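PDB 7CPX: lovastatin nonaketide synthase, polyketide synthase component from Aspergillus terreus, which builds the dihydromonacolin L precursor of lovastatin from malonyl-CoA, using NADPH and S-adenosyl-L-methionine, as the homodimeric polyketide synthase of a complex with LovC. Local coordinates for residues A[1850-1854]-A[2140-2145]; A[1193-1197]-A[1258-1264]; A[2322-2327]-A[2380-2384]; A[1144-1148]-A[1226-1231]; A[2318-2322]-A[2396-2400]. The protein carries 2 engineered substitutions. The contacts are given in a common frame with arbitrary orientation. Numbering follows the deposited sequence.

Overall arrangement
The five contacts illustrate how a multidomain synthase draws on a few kinds of local pairing. Contacts 2 and 4 both belong to the antiparallel sheet of the dehydratase, with centres about 17 Å apart, and both rest on backbone hydrogen bonds; contact 2 is partly buried and lies near the predicted catalytic pair, whereas contact 4 is buried, away from it, and reaches the second subunit. Contact 1 is also buried, but its strands cross steeply and side-chain charges supplement a single bridge. Contacts 3 and 5, centres about 9 Å apart, share Val-2322 and helix 2305-2323 of the ketoreductase; there apolar side chains replace backbone pairing, around a partly exposed helix end in contact 3 and a buried face in contact 5.

Contact 1 of 5, residues A[1850-1854]-A[2140-2145]; sequences FLESA and LPTRVR
Two extended strands, 1850-1853 and 2140-2143, approach to 4.1 Å and cross at -77°, so their backbones meet at one bridge, Glu-1852 with Arg-2143 (CA-CA 4.2 Å). Arg-2143 N donates to Leu-1851 O at 2.6 Å, and Ser-1853 N donates to Arg-2143 O at 3.2 Å; the Glu-1852 CA lies 2.9 Å from the same Arg-2143 O in a CA-H...O contact. Each strand has its own antiparallel partner, 1838-1842 for the first and 1828-1832 for the second, so the crossing joins two separate two-stranded pairs, the first local in sequence, the second long-range and including the start of the ketoreductase region. The extended, all-t Arg-2143 lies across one face of the Phe-1850 ring (chi1 p): its CZ is 4.2 Å from the ring centroid, a cation-pi contact, and its CD makes a CH-pi contact at 3.8 Å. Glu-1852 OE2 forms a salt bridge with Arg-2145 NH2 at 2.9 Å; Arg-2145 also pairs with Glu-2150. Leu-1851 CD1 meets Leu-2140 CD1 at 3.9 Å.

Contact 2 of 5, residues A[1193-1197]-A[1258-1264]; sequences RCLYV and FKPFSPP
Apolar contacts gather round Pro-1260, whose CD lies 3.5 Å from Tyr-1196 CD2 and whose CG lies 3.6 Å from Cys-1194 SG; the p rotamer of Cys-1194 also brings SG to 4.3 Å from Pro-1264 CG, where the chain curls back after Phe-1261. Tyr-1196, chi1 m, has its CB 3.5 Å from Phe-1258 CB, while the Phe-1258 ring leads away to pack on Phe-1177 and Val-1180 of helix 1170-1184. Farther along, Val-1197 CG1 meets the edge of the Phe-1261 ring at CD1, 3.9 Å away, and Leu-1195 CB is 4.3 Å from Phe-1261 CB. The backbones run antiparallel. Tyr-1196 and Pro-1260 form a non-hydrogen-bonded pair (CA-CA 3.9 Å), and Val-1197 and Lys-1259 a hydrogen-bonded one (CA-CA 5.4 Å). Val-1197 N donates to Lys-1259 O at 2.8 Å, Lys-1259 N returns to Val-1197 O at 2.9 Å, and Phe-1261 N makes a very short bond of 2.5 Å to Leu-1195 O. At the polar edge, the Tyr-1196 hydroxyl is hydrogen-bonded to Gly-1233 O. With Val-1197 about 6 Å from His-985 and Phe-1258 about 7 Å from Asp-1174, between side chains, this pairing of strands 1196-1206 and 1249-1260 belongs to the C-terminal hotdog fold beside the predicted dehydratase active site.

Contact 3 of 5, residues A[2322-2327]-A[2380-2384]; sequences VASGLA and AVHQQ
Val-2381, a t rotamer on helix 2363-2385, lays its CG2 against Ala-2327, 3.5 Å from the Ala-2327 CA and 3.6 Å from the Ala-2327 CB; the same methyl is 4.0 Å from Leu-2326 C. The CA atoms of Ala-2327 and Val-2381 are 5.8 Å apart, the nearest such pair across the two segments. Five residues before Ala-2327, still in helix 2305-2323, Val-2322, also t, places CG1 4.0 Å from Ala-2380 CB, and both residues go on to pack against Leu-2399. Residues 2380-2384 are regular helix, with Gln-2384 N bonded to Ala-2380 O at 2.9 Å, so Ala-2380, Val-2381 and Gln-2384 lie along one flank. The amide of Gln-2384 reaches over the end of the other helix, close to the backbone of Val-2322 and Gly-2325. There the chain leaves its helix: Gly-2325 N donates to Val-2322 O at 2.9 Å, Leu-2326 N probably bonds to Arg-2321 O at 2.9 Å, and Gly-2325 takes phi/psi of 87/21°, where a CB would jam against the preceding carbonyl oxygen. Residues 2326-2327 then become extended and lead into strand 2329-2333. Ser-2324 turns away and bonds through OG to Gln-2320 O. A positive-phi glycine, with backbone bonds from it and the next residue closing the last turn, is a Schellman motif, here ending a helix of the Rossmann-type ketoreductase and flanked by helix 2363-2385.

Contact 4 of 5, residues A[1144-1148]-A[1226-1231]; sequences ADLRA and TINTYD
Three backbone hydrogen bonds fix the register. Ala-1148 N donates to Thr-1226 O at 2.9 Å, Thr-1226 N returns to Ala-1148 O at 2.9 Å, and Asn-1228 N reaches Leu-1146 O at 3.2 Å. Ala-1148 and Thr-1226 thus form an antiparallel hydrogen-bonded pair (CA-CA 5.3 Å), and Arg-1147 with Ile-1227 the adjoining non-hydrogen-bonded pair (CA-CA 4.6 Å). At the start of the pairing, Asp-1145 and Leu-1146 both have positive phi, forming the tight turn from strand 1140-1144 into 1147-1152. Leu-1146, chi1 t and chi2 p, points its CD1 to 3.0 Å from Asn-1228 OD1 and 3.3 Å from Asp-1231 OD2; that carboxylate makes a salt bridge with Arg-1191. On one face Arg-1147 CG packs 3.5 Å from Ile-1227 CD1, where Trp-2019 of the second subunit covers both residues. On the face of Ala-1148 and Thr-1226, Ala-1148 CB is 3.5 Å from Thr-1226 CG2, against helix 1170-1184. Asn-1228 centres an inverse gamma turn, and Thr-1229 and Tyr-1230 both face Ser-1237 in a classic beta bulge. Strands curving round a central helix, as here, are the hallmark of the hotdog fold, this one the C-terminal hotdog of the dehydratase.

Contact 5 of 5, residues A[2318-2322]-A[2396-2400]; sequences AQQRV and MADLE
Met-2396 opens the second segment, its CA 6.6 Å from that of Gln-2319 on the regular helix 2305-2323. With chi angles m, t and m it extends its thioether to the helix, where SD lies 3.5 Å from Gln-2319 CB and 4.4 Å from Val-2322 CB. Residues 2397-2399 then take helical phi/psi without regular bonding; Ala-2397 points away and packs on strand 1275-1280. This turn brings Leu-2399, chi1 m and chi2 t, back to the helix: its CD1 sits 3.4 Å from CG2 of the t rotamer Val-2322 and 4.2 Å from Gln-2319 CA. Met-2396 and Leu-2399, three residues apart, thereby both meet Gln-2319 and Val-2322, themselves one turn apart. The end of the Glu-2400 side chain comes near that of Gln-2319, and Glu-2400 also packs on Thr-2330 and Asp-2332 as strand 2400-2402 begins. Here helix 2305-2323 packs on the loop into this outermost strand of a seven-stranded parallel sheet; a parallel sheet flanked by helices is the Rossmann-type fold of ketoreductase domains.

Contact 1 of 5, residues A[1850-1854]-A[2140-2145]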
# COMPACT_ATOMS: atom_id res chain seq x y z
N PHE A 1850 37.19 -15.60 5.49
CA PHE A 1850 38.30 -14.79 5.98
C PHE A 1850 39.32 -15.70 6.65
O PHE A 1850 38.98 -16.75 7.20
CB PHE A 1850 37.83 -13.72 6.97
CG PHE A 1850 36.98 -14.26 8.09
CD1 PHE A 1850 37.55 -15.02 9.10
CD2 PHE A 1850 35.62 -14.00 8.13
CE1 PHE A 1850 36.77 -15.52 10.13
CE2 PHE A 1850 34.85 -14.49 9.16
CZ PHE A 1850 35.42 -15.25 10.16
N LEU A 1851 40.58 -15.27 6.61
CA LEU A 1851 41.64 -15.97 7.32
C LEU A 1851 41.55 -15.65 8.81
O LEU A 1851 41.41 -14.48 9.19
CB LEU A 1851 43.01 -15.56 6.78
CG LEU A 1851 43.24 -15.86 5.30
CD1 LEU A 1851 44.56 -15.24 4.83
CD2 LEU A 1851 43.24 -17.35 5.05
N GLU A 1852 41.62 -16.68 9.64
CA GLU A 1852 41.59 -16.50 11.08
C GLU A 1852 42.61 -17.43 11.73
O GLU A 1852 43.04 -18.41 11.13
CB GLU A 1852 40.19 -16.77 11.67
CG GLU A 1852 39.74 -18.22 11.57
CD GLU A 1852 38.44 -18.46 12.31
OE1 GLU A 1852 37.81 -17.48 12.76
OE2 GLU A 1852 38.04 -19.64 12.45
N SER A 1853 43.00 -17.09 12.95
CA SER A 1853 43.96 -17.91 13.67
C SER A 1853 43.31 -19.23 14.08
O SER A 1853 42.25 -19.24 14.72
CB SER A 1853 44.47 -17.17 14.90
OG SER A 1853 45.42 -17.96 15.61
N ALA A 1854 43.95 -20.34 13.71
CA ALA A 1854 43.45 -21.67 14.01
C ALA A 1854 44.24 -22.34 15.13
O ALA A 1854 44.14 -23.56 15.30
CB ALA A 1854 43.49 -22.54 12.75
N LEU A 2140 50.46 -12.70 6.81
CA LEU A 2140 49.28 -12.02 6.32
C LEU A 2140 48.48 -11.48 7.49
O LEU A 2140 48.64 -11.94 8.62
CB LEU A 2140 48.40 -12.97 5.49
CG LEU A 2140 49.06 -13.56 4.25
CD1 LEU A 2140 48.29 -14.79 3.78
CD2 LEU A 2140 49.15 -12.53 3.15
N PRO A 2141 47.62 -10.48 7.25
CA PRO A 2141 46.68 -10.06 8.30
C PRO A 2141 45.58 -11.08 8.50
O PRO A 2141 44.65 -11.18 7.69
CB PRO A 2141 46.14 -8.73 7.77
CG PRO A 2141 46.24 -8.86 6.29
CD PRO A 2141 47.48 -9.67 6.03
N THR A 2142 45.66 -11.83 9.59
CA THR A 2142 44.74 -12.91 9.89
C THR A 2142 43.78 -12.46 10.98
O THR A 2142 44.19 -11.81 11.96
CB THR A 2142 45.50 -14.16 10.34
OG1 THR A 2142 46.40 -14.57 9.30
CG2 THR A 2142 44.55 -15.29 10.66
N ARG A 2143 42.50 -12.79 10.81
CA ARG A 2143 41.47 -12.39 11.76
C ARG A 2143 41.64 -13.18 13.05
O ARG A 2143 41.35 -14.38 13.09
CB ARG A 2143 40.09 -12.61 11.15
CG ARG A 2143 38.94 -12.15 12.03
CD ARG A 2143 37.67 -12.00 11.21
NE ARG A 2143 36.50 -11.72 12.03
CZ ARG A 2143 35.29 -11.45 11.55
NH1 ARG A 2143 35.06 -11.40 10.25
NH2 ARG A 2143 34.29 -11.22 12.40
N VAL A 2144 42.10 -12.51 14.10
CA VAL A 2144 42.43 -13.17 15.36
C VAL A 2144 41.25 -14.01 15.83
O VAL A 2144 40.09 -13.67 15.58
CB VAL A 2144 42.84 -12.15 16.43
CG1 VAL A 2144 43.18 -12.85 17.72
CG2 VAL A 2144 44.03 -11.33 15.95
N ARG A 2145 41.54 -15.10 16.52
CA ARG A 2145 40.53 -15.99 17.08
C ARG A 2145 40.54 -15.88 18.60
O ARG A 2145 41.60 -15.68 19.22
CB ARG A 2145 40.78 -17.44 16.66
CG ARG A 2145 39.89 -18.46 17.37
CD ARG A 2145 40.24 -19.89 16.98
NE ARG A 2145 39.59 -20.30 15.73
CZ ARG A 2145 39.56 -21.54 15.29
NH1 ARG A 2145 40.12 -22.54 15.96
NH2 ARG A 2145 38.93 -21.80 14.14

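Contact 2 of 5, residues A[1193-1197]-A[1258-1264]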
# COMPACT_ATOMS: atom_id res chain seq x y z
N ARG A 1193 29.99 -2.97 26.04
CA ARG A 1193 30.86 -1.86 25.67
C ARG A 1193 30.34 -1.05 24.50
O ARG A 1193 30.88 0.04 24.24
CB ARG A 1193 32.26 -2.38 25.36
CG ARG A 1193 33.21 -2.31 26.55
CD ARG A 1193 34.42 -3.19 26.36
NE ARG A 1193 34.22 -4.53 26.90
CZ ARG A 1193 34.29 -4.82 28.19
NH1 ARG A 1193 34.53 -3.89 29.11
NH2 ARG A 1193 34.11 -6.08 28.58
N CYS A 1194 29.33 -1.53 23.78
CA CYS A 1194 28.72 -0.76 22.70
C CYS A 1194 27.22 -0.97 22.73
O CYS A 1194 26.71 -1.96 23.26
CB CYS A 1194 29.29 -1.16 21.33
SG CYS A 1194 29.03 -2.88 20.88
N LEU A 1195 26.50 -0.00 22.15
CA LEU A 1195 25.04 -0.00 22.18
C LEU A 1195 24.53 -0.97 21.11
O LEU A 1195 24.57 -0.67 19.92
CB LEU A 1195 24.51 1.41 21.95
CG LEU A 1195 23.06 1.69 22.37
CD1 LEU A 1195 22.76 3.17 22.24
CD2 LEU A 1195 22.08 0.89 21.53
N TYR A 1196 24.05 -2.13 21.55
CA TYR A 1196 23.43 -3.10 20.67
C TYR A 1196 21.94 -2.80 20.57
O TYR A 1196 21.28 -2.62 21.60
CB TYR A 1196 23.64 -4.52 21.18
CG TYR A 1196 25.08 -4.94 21.37
CD1 TYR A 1196 25.75 -4.67 22.55
CD2 TYR A 1196 25.76 -5.63 20.37
CE1 TYR A 1196 27.06 -5.06 22.73
CE2 TYR A 1196 27.07 -6.02 20.54
CZ TYR A 1196 27.71 -5.74 21.72
OH TYR A 1196 29.02 -6.12 21.90
N VAL A 1197 21.42 -2.75 19.35
CA VAL A 1197 19.99 -2.59 19.13
C VAL A 1197 19.47 -3.84 18.43
O VAL A 1197 20.18 -4.40 17.59
CB VAL A 1197 19.68 -1.33 18.31
CG1 VAL A 1197 20.08 -0.09 19.07
CG2 VAL A 1197 20.40 -1.37 16.97
N PHE A 1258 20.74 -8.55 18.67
CA PHE A 1258 21.09 -7.16 18.94
C PHE A 1258 22.45 -6.91 18.31
O PHE A 1258 23.45 -7.50 18.72
CB PHE A 1258 21.14 -6.87 20.43
CG PHE A 1258 19.95 -7.34 21.22
CD1 PHE A 1258 19.75 -8.69 21.46
CD2 PHE A 1258 19.06 -6.43 21.75
CE1 PHE A 1258 18.66 -9.11 22.20
CE2 PHE A 1258 17.98 -6.85 22.49
CZ PHE A 1258 17.78 -8.19 22.71
N LYS A 1259 22.49 -6.06 17.33
CA LYS A 1259 23.76 -5.70 16.74
C LYS A 1259 24.15 -4.28 17.16
O LYS A 1259 23.28 -3.45 17.42
CB LYS A 1259 23.68 -5.78 15.21
CG LYS A 1259 25.01 -6.05 14.52
CD LYS A 1259 24.80 -6.70 13.17
CE LYS A 1259 26.12 -7.00 12.49
NZ LYS A 1259 25.94 -7.66 11.17
N PRO A 1260 25.45 -3.98 17.24
CA PRO A 1260 25.84 -2.64 17.70
C PRO A 1260 25.23 -1.55 16.84
O PRO A 1260 25.11 -1.68 15.62
CB PRO A 1260 27.37 -2.67 17.57
CG PRO A 1260 27.73 -4.09 17.71
CD PRO A 1260 26.61 -4.86 17.08
N PHE A 1261 24.84 -0.45 17.49
CA PHE A 1261 24.32 0.70 16.76
C PHE A 1261 25.32 1.15 15.71
O PHE A 1261 24.93 1.54 14.60
CB PHE A 1261 24.01 1.83 17.74
CG PHE A 1261 23.18 2.93 17.15
CD1 PHE A 1261 21.81 2.79 17.01
CD2 PHE A 1261 23.77 4.12 16.74
CE1 PHE A 1261 21.05 3.80 16.47
CE2 PHE A 1261 23.01 5.13 16.20
CZ PHE A 1261 21.65 4.97 16.06
N SER A 1262 26.60 1.09 16.03
CA SER A 1262 27.69 1.26 15.09
C SER A 1262 28.71 0.15 15.31
O SER A 1262 28.86 -0.33 16.44
CB SER A 1262 28.37 2.62 15.25
OG SER A 1262 27.49 3.68 14.91
N PRO A 1263 29.41 -0.28 14.26
CA PRO A 1263 30.34 -1.39 14.41
C PRO A 1263 31.38 -1.10 15.49
O PRO A 1263 31.85 0.04 15.60
CB PRO A 1263 31.00 -1.50 13.03
CG PRO A 1263 30.01 -0.91 12.10
CD PRO A 1263 29.34 0.19 12.87
N PRO A 1264 31.75 -2.09 16.30
CA PRO A 1264 32.71 -1.83 17.37
C PRO A 1264 34.05 -1.36 16.82
O PRO A 1264 34.49 -1.79 15.75
CB PRO A 1264 32.84 -3.18 18.08
CG PRO A 1264 31.65 -3.96 17.66
CD PRO A 1264 31.32 -3.50 16.28

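Contact 3 of 5, residues A[2322-2327]-A[2380-2384]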
# COMPACT_ATOMS: atom_id res chain seq x y z
N VAL A 2322 56.73 -23.47 37.32
CA VAL A 2322 57.13 -23.48 35.92
C VAL A 2322 58.64 -23.69 35.80
O VAL A 2322 59.11 -24.46 34.96
CB VAL A 2322 56.68 -22.19 35.22
CG1 VAL A 2322 57.39 -22.04 33.88
CG2 VAL A 2322 55.18 -22.20 35.02
N ALA A 2323 59.41 -23.00 36.64
CA ALA A 2323 60.85 -23.20 36.66
C ALA A 2323 61.22 -24.64 37.02
O ALA A 2323 62.32 -25.09 36.70
CB ALA A 2323 61.51 -22.24 37.65
N SER A 2324 60.31 -25.36 37.67
CA SER A 2324 60.53 -26.76 38.03
C SER A 2324 60.08 -27.72 36.94
O SER A 2324 60.15 -28.94 37.14
CB SER A 2324 59.81 -27.08 39.34
OG SER A 2324 60.26 -26.25 40.39
N GLY A 2325 59.61 -27.21 35.80
CA GLY A 2325 59.14 -28.06 34.73
C GLY A 2325 57.69 -28.47 34.84
O GLY A 2325 57.29 -29.47 34.23
N LEU A 2326 56.88 -27.73 35.60
CA LEU A 2326 55.49 -28.06 35.84
C LEU A 2326 54.60 -26.91 35.37
O LEU A 2326 54.91 -25.74 35.59
CB LEU A 2326 55.24 -28.33 37.32
CG LEU A 2326 56.03 -29.48 37.93
CD1 LEU A 2326 56.21 -29.27 39.42
CD2 LEU A 2326 55.34 -30.81 37.66
N ALA A 2327 53.49 -27.26 34.72
CA ALA A 2327 52.56 -26.24 34.24
C ALA A 2327 52.01 -25.44 35.41
O ALA A 2327 51.62 -26.00 36.44
CB ALA A 2327 51.42 -26.89 33.46
N ALA A 2380 54.40 -22.44 28.23
CA ALA A 2380 55.63 -22.42 29.01
C ALA A 2380 56.21 -23.81 29.14
O ALA A 2380 57.43 -24.00 29.02
CB ALA A 2380 55.38 -21.81 30.38
N VAL A 2381 55.36 -24.81 29.39
CA VAL A 2381 55.84 -26.18 29.48
C VAL A 2381 56.46 -26.61 28.15
O VAL A 2381 57.54 -27.21 28.11
CB VAL A 2381 54.70 -27.13 29.90
CG1 VAL A 2381 55.09 -28.58 29.66
CG2 VAL A 2381 54.35 -26.90 31.35
N HIS A 2382 55.78 -26.32 27.04
CA HIS A 2382 56.29 -26.73 25.74
C HIS A 2382 57.59 -26.01 25.40
O HIS A 2382 58.51 -26.61 24.84
CB HIS A 2382 55.23 -26.48 24.66
CG HIS A 2382 54.03 -27.36 24.79
ND1 HIS A 2382 54.13 -28.73 24.88
CD2 HIS A 2382 52.71 -27.07 24.84
CE1 HIS A 2382 52.92 -29.25 24.98
NE2 HIS A 2382 52.04 -28.27 24.96
N GLN A 2383 57.68 -24.72 25.72
CA GLN A 2383 58.93 -23.99 25.51
C GLN A 2383 60.03 -24.54 26.41
O GLN A 2383 61.21 -24.47 26.06
CB GLN A 2383 58.72 -22.50 25.77
CG GLN A 2383 57.79 -21.82 24.78
CD GLN A 2383 57.40 -20.42 25.21
OE1 GLN A 2383 57.69 -20.00 26.33
NE2 GLN A 2383 56.74 -19.70 24.32
N GLN A 2384 59.66 -25.07 27.58
CA GLN A 2384 60.63 -25.78 28.41
C GLN A 2384 61.11 -27.04 27.70
O GLN A 2384 62.29 -27.39 27.77
CB GLN A 2384 60.00 -26.11 29.76
CG GLN A 2384 60.99 -26.14 30.91
CD GLN A 2384 60.34 -25.79 32.24
OE1 GLN A 2384 59.12 -25.75 32.35
NE2 GLN A 2384 61.16 -25.54 33.25

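Contact 4 of 5, residues A[1144-1148]-A[1226-1231]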
# COMPACT_ATOMS: atom_id res chain seq x y z
N ALA A 1144 22.99 -15.25 35.66
CA ALA A 1144 24.14 -16.12 35.86
C ALA A 1144 24.21 -17.11 34.71
O ALA A 1144 23.22 -17.34 34.00
CB ALA A 1144 24.06 -16.86 37.19
N ASP A 1145 25.39 -17.70 34.54
CA ASP A 1145 25.60 -18.76 33.56
C ASP A 1145 25.13 -18.33 32.18
O ASP A 1145 24.48 -19.08 31.45
CB ASP A 1145 24.91 -20.05 33.99
CG ASP A 1145 25.39 -20.55 35.34
OD1 ASP A 1145 26.30 -19.92 35.92
OD2 ASP A 1145 24.86 -21.58 35.81
N LEU A 1146 25.47 -17.10 31.80
CA LEU A 1146 25.05 -16.54 30.51
C LEU A 1146 23.53 -16.60 30.37
O LEU A 1146 23.00 -16.91 29.30
CB LEU A 1146 25.74 -17.28 29.36
CG LEU A 1146 25.64 -16.62 27.98
CD1 LEU A 1146 26.18 -15.21 28.02
CD2 LEU A 1146 26.39 -17.45 26.95
N ARG A 1147 22.83 -16.31 31.46
CA ARG A 1147 21.39 -16.41 31.49
C ARG A 1147 20.84 -15.37 32.46
O ARG A 1147 21.55 -14.87 33.33
CB ARG A 1147 20.94 -17.81 31.92
CG ARG A 1147 20.08 -18.52 30.90
CD ARG A 1147 20.00 -20.01 31.18
NE ARG A 1147 21.15 -20.73 30.65
CZ ARG A 1147 21.23 -22.04 30.54
NH1 ARG A 1147 20.24 -22.83 30.92
NH2 ARG A 1147 22.34 -22.59 30.04
N ALA A 1148 19.56 -15.05 32.29
CA ALA A 1148 18.89 -14.13 33.20
C ALA A 1148 17.45 -14.58 33.37
O ALA A 1148 16.91 -15.35 32.57
CB ALA A 1148 18.96 -12.68 32.70
N THR A 1226 15.55 -15.95 30.12
CA THR A 1226 16.22 -15.55 28.89
C THR A 1226 17.61 -16.14 28.86
O THR A 1226 18.33 -16.13 29.87
CB THR A 1226 16.28 -14.02 28.78
OG1 THR A 1226 17.20 -13.66 27.74
CG2 THR A 1226 16.73 -13.41 30.09
N ILE A 1227 17.99 -16.65 27.69
CA ILE A 1227 19.31 -17.19 27.42
C ILE A 1227 20.03 -16.22 26.50
O ILE A 1227 19.50 -15.84 25.46
CB ILE A 1227 19.24 -18.58 26.77
CG1 ILE A 1227 17.94 -19.30 27.12
CG2 ILE A 1227 20.45 -19.41 27.18
CD1 ILE A 1227 17.75 -19.61 28.58
N ASN A 1228 21.24 -15.81 26.89
CA ASN A 1228 22.10 -15.04 25.99
C ASN A 1228 22.87 -16.04 25.13
O ASN A 1228 24.05 -16.31 25.32
CB ASN A 1228 23.01 -14.12 26.79
CG ASN A 1228 23.92 -13.30 25.90
OD1 ASN A 1228 25.05 -12.98 26.28
ND2 ASN A 1228 23.44 -12.94 24.71
N THR A 1229 22.15 -16.59 24.14
CA THR A 1229 22.66 -17.72 23.38
C THR A 1229 24.02 -17.42 22.77
O THR A 1229 24.94 -18.25 22.83
CB THR A 1229 21.67 -18.11 22.28
OG1 THR A 1229 21.41 -16.97 21.45
CG2 THR A 1229 20.36 -18.59 22.90
N TYR A 1230 24.18 -16.24 22.18
CA TYR A 1230 25.45 -15.81 21.62
C TYR A 1230 25.89 -14.54 22.32
O TYR A 1230 25.11 -13.60 22.45
CB TYR A 1230 25.35 -15.58 20.11
CG TYR A 1230 26.69 -15.64 19.43
CD1 TYR A 1230 27.50 -14.52 19.35
CD2 TYR A 1230 27.16 -16.83 18.88
CE1 TYR A 1230 28.73 -14.57 18.73
CE2 TYR A 1230 28.39 -16.89 18.26
CZ TYR A 1230 29.17 -15.76 18.19
OH TYR A 1230 30.40 -15.81 17.57
N ASP A 1231 27.15 -14.52 22.77
CA ASP A 1231 27.64 -13.42 23.58
C ASP A 1231 29.07 -13.01 23.23
O ASP A 1231 29.68 -12.25 23.98
CB ASP A 1231 27.58 -13.79 25.05
CG ASP A 1231 28.59 -14.84 25.43
OD1 ASP A 1231 28.91 -15.70 24.58
OD2 ASP A 1231 29.08 -14.82 26.58

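Contact 5 of 5, residues A[2318-2322]-A[2396-2400]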
# COMPACT_ATOMS: atom_id res chain seq x y z
N ALA A 2318 53.63 -20.30 41.37
CA ALA A 2318 53.44 -20.59 39.95
C ALA A 2318 54.75 -20.44 39.19
O ALA A 2318 55.09 -21.28 38.35
CB ALA A 2318 52.38 -19.66 39.36
N GLN A 2319 55.49 -19.37 39.47
CA GLN A 2319 56.73 -19.11 38.74
C GLN A 2319 57.77 -20.19 39.02
O GLN A 2319 58.41 -20.70 38.09
CB GLN A 2319 57.26 -17.73 39.12
CG GLN A 2319 56.50 -16.59 38.46
CD GLN A 2319 56.59 -15.30 39.25
OE1 GLN A 2319 56.60 -15.30 40.48
NE2 GLN A 2319 56.66 -14.18 38.54
N GLN A 2320 57.95 -20.56 40.29
CA GLN A 2320 58.92 -21.58 40.63
C GLN A 2320 58.46 -22.97 40.22
O GLN A 2320 59.29 -23.87 40.04
CB GLN A 2320 59.21 -21.55 42.14
CG GLN A 2320 58.04 -21.97 43.01
CD GLN A 2320 58.28 -23.30 43.70
OE1 GLN A 2320 57.73 -24.33 43.31
NE2 GLN A 2320 59.11 -23.28 44.73
N ARG A 2321 57.15 -23.16 40.06
CA ARG A 2321 56.62 -24.42 39.56
C ARG A 2321 56.87 -24.57 38.07
O ARG A 2321 57.19 -25.66 37.59
CB ARG A 2321 55.13 -24.50 39.88
CG ARG A 2321 54.43 -25.73 39.37
CD ARG A 2321 53.01 -25.82 39.90
NE ARG A 2321 52.24 -26.84 39.19
CZ ARG A 2321 52.24 -28.13 39.50
NH1 ARG A 2321 52.93 -28.59 40.52
NH2 ARG A 2321 51.53 -28.97 38.76
N VAL A 2322 56.73 -23.47 37.32
CA VAL A 2322 57.13 -23.48 35.92
C VAL A 2322 58.64 -23.69 35.80
O VAL A 2322 59.11 -24.46 34.96
CB VAL A 2322 56.68 -22.19 35.22
CG1 VAL A 2322 57.39 -22.04 33.88
CG2 VAL A 2322 55.18 -22.20 35.02
N MET A 2396 59.31 -14.88 33.07
CA MET A 2396 58.01 -15.44 33.40
C MET A 2396 56.94 -14.36 33.47
O MET A 2396 56.02 -14.42 34.29
CB MET A 2396 58.09 -16.21 34.72
CG MET A 2396 58.77 -17.55 34.58
SD MET A 2396 58.89 -18.46 36.13
CE MET A 2396 60.10 -17.47 37.00
N ALA A 2397 57.04 -13.35 32.60
CA ALA A 2397 55.98 -12.36 32.50
C ALA A 2397 54.72 -12.98 31.89
O ALA A 2397 53.60 -12.65 32.29
CB ALA A 2397 56.44 -11.17 31.67
N ASP A 2398 54.89 -13.88 30.92
CA ASP A 2398 53.75 -14.52 30.28
C ASP A 2398 52.94 -15.35 31.26
O ASP A 2398 51.72 -15.46 31.09
CB ASP A 2398 54.22 -15.40 29.12
CG ASP A 2398 55.25 -16.43 29.55
OD1 ASP A 2398 55.61 -16.44 30.75
OD2 ASP A 2398 55.69 -17.22 28.70
N LEU A 2399 53.58 -15.93 32.27
CA LEU A 2399 52.85 -16.74 33.24
C LEU A 2399 51.83 -15.91 33.99
O LEU A 2399 50.67 -16.33 34.14
CB LEU A 2399 53.82 -17.40 34.22
CG LEU A 2399 54.98 -18.19 33.61
CD1 LEU A 2399 55.74 -18.91 34.71
CD2 LEU A 2399 54.48 -19.17 32.57
N GLU A 2400 52.22 -14.73 34.47
CA GLU A 2400 51.34 -13.87 35.24
C GLU A 2400 50.56 -13.00 34.27
O GLU A 2400 51.10 -12.06 33.68
CB GLU A 2400 52.13 -13.02 36.23
CG GLU A 2400 53.02 -13.82 37.17
CD GLU A 2400 53.53 -12.99 38.33
OE1 GLU A 2400 53.05 -11.85 38.50
OE2 GLU A 2400 54.42 -13.47 39.06